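Local structure of spindle assembly checkpoint serine/threonine-protein kinase BUB1 (Saccharomyces cerevisiae, 3ESL) at residues E180-K183 with G184-Y188. The protein helps delay anaphase until chromosomes are bioriented on the spindle, as a checkpoint kinase with a conserved all-helical, TPR-like N-terminal domain. Residues are numbered along the deposited sequence; the frame is centred on the assembly and turned at random.
Sequences ERLK and GRLIY
Three successive i+4 backbone bonds, G184 N to E180 O (3.0 Å), R185 N to R181 O and L186 N to L182 O (2.8 Å), carry the last turns of helix 177-186, and I187 N reaches back only weakly to K183 O (3.3 Å). Along one side L182 and L186 meet, their branches crossing at an angle, with L182 CG 3.9 Å from L186 CD1. With chi1 at -179°, CG of L182 sits beside its own carbonyl carbon, which carries it toward L186, the two methyls following at a looser distance. In this all-helical, TPR-like N-terminal domain, the short helix lies against the stacked helices through these leucines: L182 rests on L125 and V136, L186 on F121 and L140. Trimming L182 to an alanine would probably open a gap facing L125 and V136 and take away one of the apolar neighbours of L186. Beside them the CG of R185 passes 3.2 Å from R181 O; the guanidinium of R185 is salt-bridged to E99 and makes a cation-pi contact with F130, while R181 pairs with E133. On the exposed side the K183 chain, bent at chi3 (-71°), brings NZ into a salt bridge with E180 OE2 (3.1 Å), meeting it from above the carboxylate plane.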
ATOM      1  N   GLU A 180       1.963 -14.133 -19.549  1.00 48.70           N
ATOM      2  CA  GLU A 180       3.303 -14.625 -19.233  1.00 48.48           C
ATOM      3  C   GLU A 180       4.264 -13.500 -18.859  1.00 45.51           C
ATOM      4  O   GLU A 180       5.161 -13.697 -18.036  1.00 46.85           O
ATOM      5  CB  GLU A 180       3.864 -15.461 -20.386  1.00 52.11           C
ATOM      6  CG  GLU A 180       3.467 -16.936 -20.316  1.00 57.25           C
ATOM      7  CD  GLU A 180       4.203 -17.705 -19.219  1.00 61.19           C
ATOM      8  OE1 GLU A 180       5.310 -17.278 -18.814  1.00 63.06           O
ATOM      9  OE2 GLU A 180       3.676 -18.747 -18.764  1.00 62.96           O
ATOM     10  N   ARG A 181       4.067 -12.332 -19.466  1.00 43.94           N
ATOM     11  CA  ARG A 181       4.825 -11.130 -19.122  1.00 44.57           C
ATOM     12  C   ARG A 181       4.496 -10.683 -17.694  1.00 44.39           C
ATOM     13  O   ARG A 181       5.404 -10.373 -16.919  1.00 43.17           O
ATOM     14  CB  ARG A 181       4.544  -9.997 -20.113  1.00 45.44           C
ATOM     15  CG  ARG A 181       5.345 -10.066 -21.420  1.00 46.18           C
ATOM     16  CD  ARG A 181       5.162  -8.791 -22.227  1.00 47.76           C
ATOM     17  NE  ARG A 181       3.811  -8.687 -22.773  1.00 51.63           N
ATOM     18  CZ  ARG A 181       3.185  -7.542 -23.034  1.00 51.91           C
ATOM     19  NH1 ARG A 181       3.774  -6.380 -22.788  1.00 56.63           N
ATOM     20  NH2 ARG A 181       1.957  -7.559 -23.532  1.00 53.60           N
ATOM     21  N   LEU A 182       3.205 -10.675 -17.351  1.00 41.86           N
ATOM     22  CA  LEU A 182       2.775 -10.361 -15.979  1.00 40.05           C
ATOM     23  C   LEU A 182       3.331 -11.365 -14.973  1.00 40.65           C
ATOM     24  O   LEU A 182       3.869 -10.969 -13.935  1.00 40.03           O
ATOM     25  CB  LEU A 182       1.249 -10.272 -15.852  1.00 39.24           C
ATOM     26  CG  LEU A 182       0.760  -9.921 -14.428  1.00 38.88           C
ATOM     27  CD1 LEU A 182       1.206  -8.518 -14.008  1.00 38.73           C
ATOM     28  CD2 LEU A 182      -0.742 -10.078 -14.282  1.00 37.99           C
ATOM     29  N   LYS A 183       3.198 -12.656 -15.280  1.00 40.87           N
ATOM     30  CA  LYS A 183       3.752 -13.711 -14.435  1.00 43.88           C
ATOM     31  C   LYS A 183       5.229 -13.449 -14.128  1.00 42.98           C
ATOM     32  O   LYS A 183       5.653 -13.537 -12.973  1.00 42.49           O
ATOM     33  CB  LYS A 183       3.589 -15.079 -15.099  1.00 45.67           C
ATOM     34  CG  LYS A 183       4.009 -16.250 -14.213  1.00 48.59           C
ATOM     35  CD  LYS A 183       4.020 -17.572 -14.976  1.00 51.38           C
ATOM     36  CE  LYS A 183       2.612 -18.049 -15.320  1.00 55.69           C
ATOM     37  NZ  LYS A 183       2.636 -19.412 -15.935  1.00 58.20           N
ATOM     38  N   GLY A 184       5.996 -13.127 -15.170  1.00 41.61           N
ATOM     39  CA  GLY A 184       7.406 -12.762 -15.031  1.00 42.33           C
ATOM     40  C   GLY A 184       7.615 -11.558 -14.125  1.00 41.46           C
ATOM     41  O   GLY A 184       8.518 -11.557 -13.282  1.00 44.07           O
ATOM     42  N   ARG A 185       6.770 -10.540 -14.294  1.00 39.75           N
ATOM     43  CA  ARG A 185       6.805  -9.340 -13.453  1.00 39.29           C
ATOM     44  C   ARG A 185       6.461  -9.634 -11.990  1.00 39.45           C
ATOM     45  O   ARG A 185       6.922  -8.919 -11.093  1.00 40.32           O
ATOM     46  CB  ARG A 185       5.839  -8.268 -13.971  1.00 38.84           C
ATOM     47  CG  ARG A 185       6.162  -7.725 -15.352  1.00 40.28           C
ATOM     48  CD  ARG A 185       5.736  -6.269 -15.484  1.00 38.78           C
ATOM     49  NE  ARG A 185       6.640  -5.372 -14.761  1.00 38.04           N
ATOM     50  CZ  ARG A 185       7.869  -5.050 -15.158  1.00 39.51           C
ATOM     51  NH1 ARG A 185       8.366  -5.546 -16.290  1.00 38.08           N
ATOM     52  NH2 ARG A 185       8.604  -4.223 -14.424  1.00 37.36           N
ATOM     53  N   LEU A 186       5.643 -10.660 -11.753  1.00 35.68           N
ATOM     54  CA  LEU A 186       5.176 -10.971 -10.397  1.00 35.01           C
ATOM     55  C   LEU A 186       6.136 -11.831  -9.586  1.00 35.59           C
ATOM     56  O   LEU A 186       6.010 -11.906  -8.367  1.00 35.45           O
ATOM     57  CB  LEU A 186       3.777 -11.616 -10.416  1.00 33.76           C
ATOM     58  CG  LEU A 186       2.598 -10.691 -10.739  1.00 34.66           C
ATOM     59  CD1 LEU A 186       1.285 -11.464 -10.916  1.00 34.19           C
ATOM     60  CD2 LEU A 186       2.443  -9.598  -9.683  1.00 33.17           C
ATOM     61  N   ILE A 187       7.092 -12.481 -10.253  1.00 35.96           N
ATOM     62  CA  ILE A 187       8.041 -13.356  -9.558  1.00 35.38           C
ATOM     63  C   ILE A 187       8.739 -12.557  -8.471  1.00 33.93           C
ATOM     64  O   ILE A 187       9.372 -11.540  -8.752  1.00 30.82           O
ATOM     65  CB  ILE A 187       9.114 -13.969 -10.515  1.00 39.04           C
ATOM     66  CG1 ILE A 187       8.470 -14.872 -11.580  1.00 41.95           C
ATOM     67  CG2 ILE A 187      10.178 -14.723  -9.725  1.00 39.32           C
ATOM     68  CD1 ILE A 187       7.703 -16.069 -11.037  1.00 45.38           C
ATOM     69  N   TYR A 188       8.599 -13.020  -7.233  1.00 32.04           N
ATOM     70  CA  TYR A 188       9.168 -12.333  -6.086  1.00 32.15           C
ATOM     71  C   TYR A 188      10.699 -12.393  -6.113  1.00 33.39           C
ATOM     72  O   TYR A 188      11.284 -13.457  -6.346  1.00 32.08           O
ATOM     73  CB  TYR A 188       8.656 -12.953  -4.785  1.00 31.34           C
ATOM     74  CG  TYR A 188       9.210 -12.252  -3.578  1.00 30.18           C
ATOM     75  CD1 TYR A 188       8.852 -10.933  -3.292  1.00 28.49           C
ATOM     76  CD2 TYR A 188      10.106 -12.891  -2.728  1.00 31.63           C
ATOM     77  CE1 TYR A 188       9.365 -10.273  -2.189  1.00 28.79           C
ATOM     78  CE2 TYR A 188      10.630 -12.231  -1.609  1.00 32.76           C
ATOM     79  CZ  TYR A 188      10.252 -10.927  -1.350  1.00 30.58           C
ATOM     80  OH  TYR A 188      10.764 -10.269  -0.250  1.00 30.66           O
TER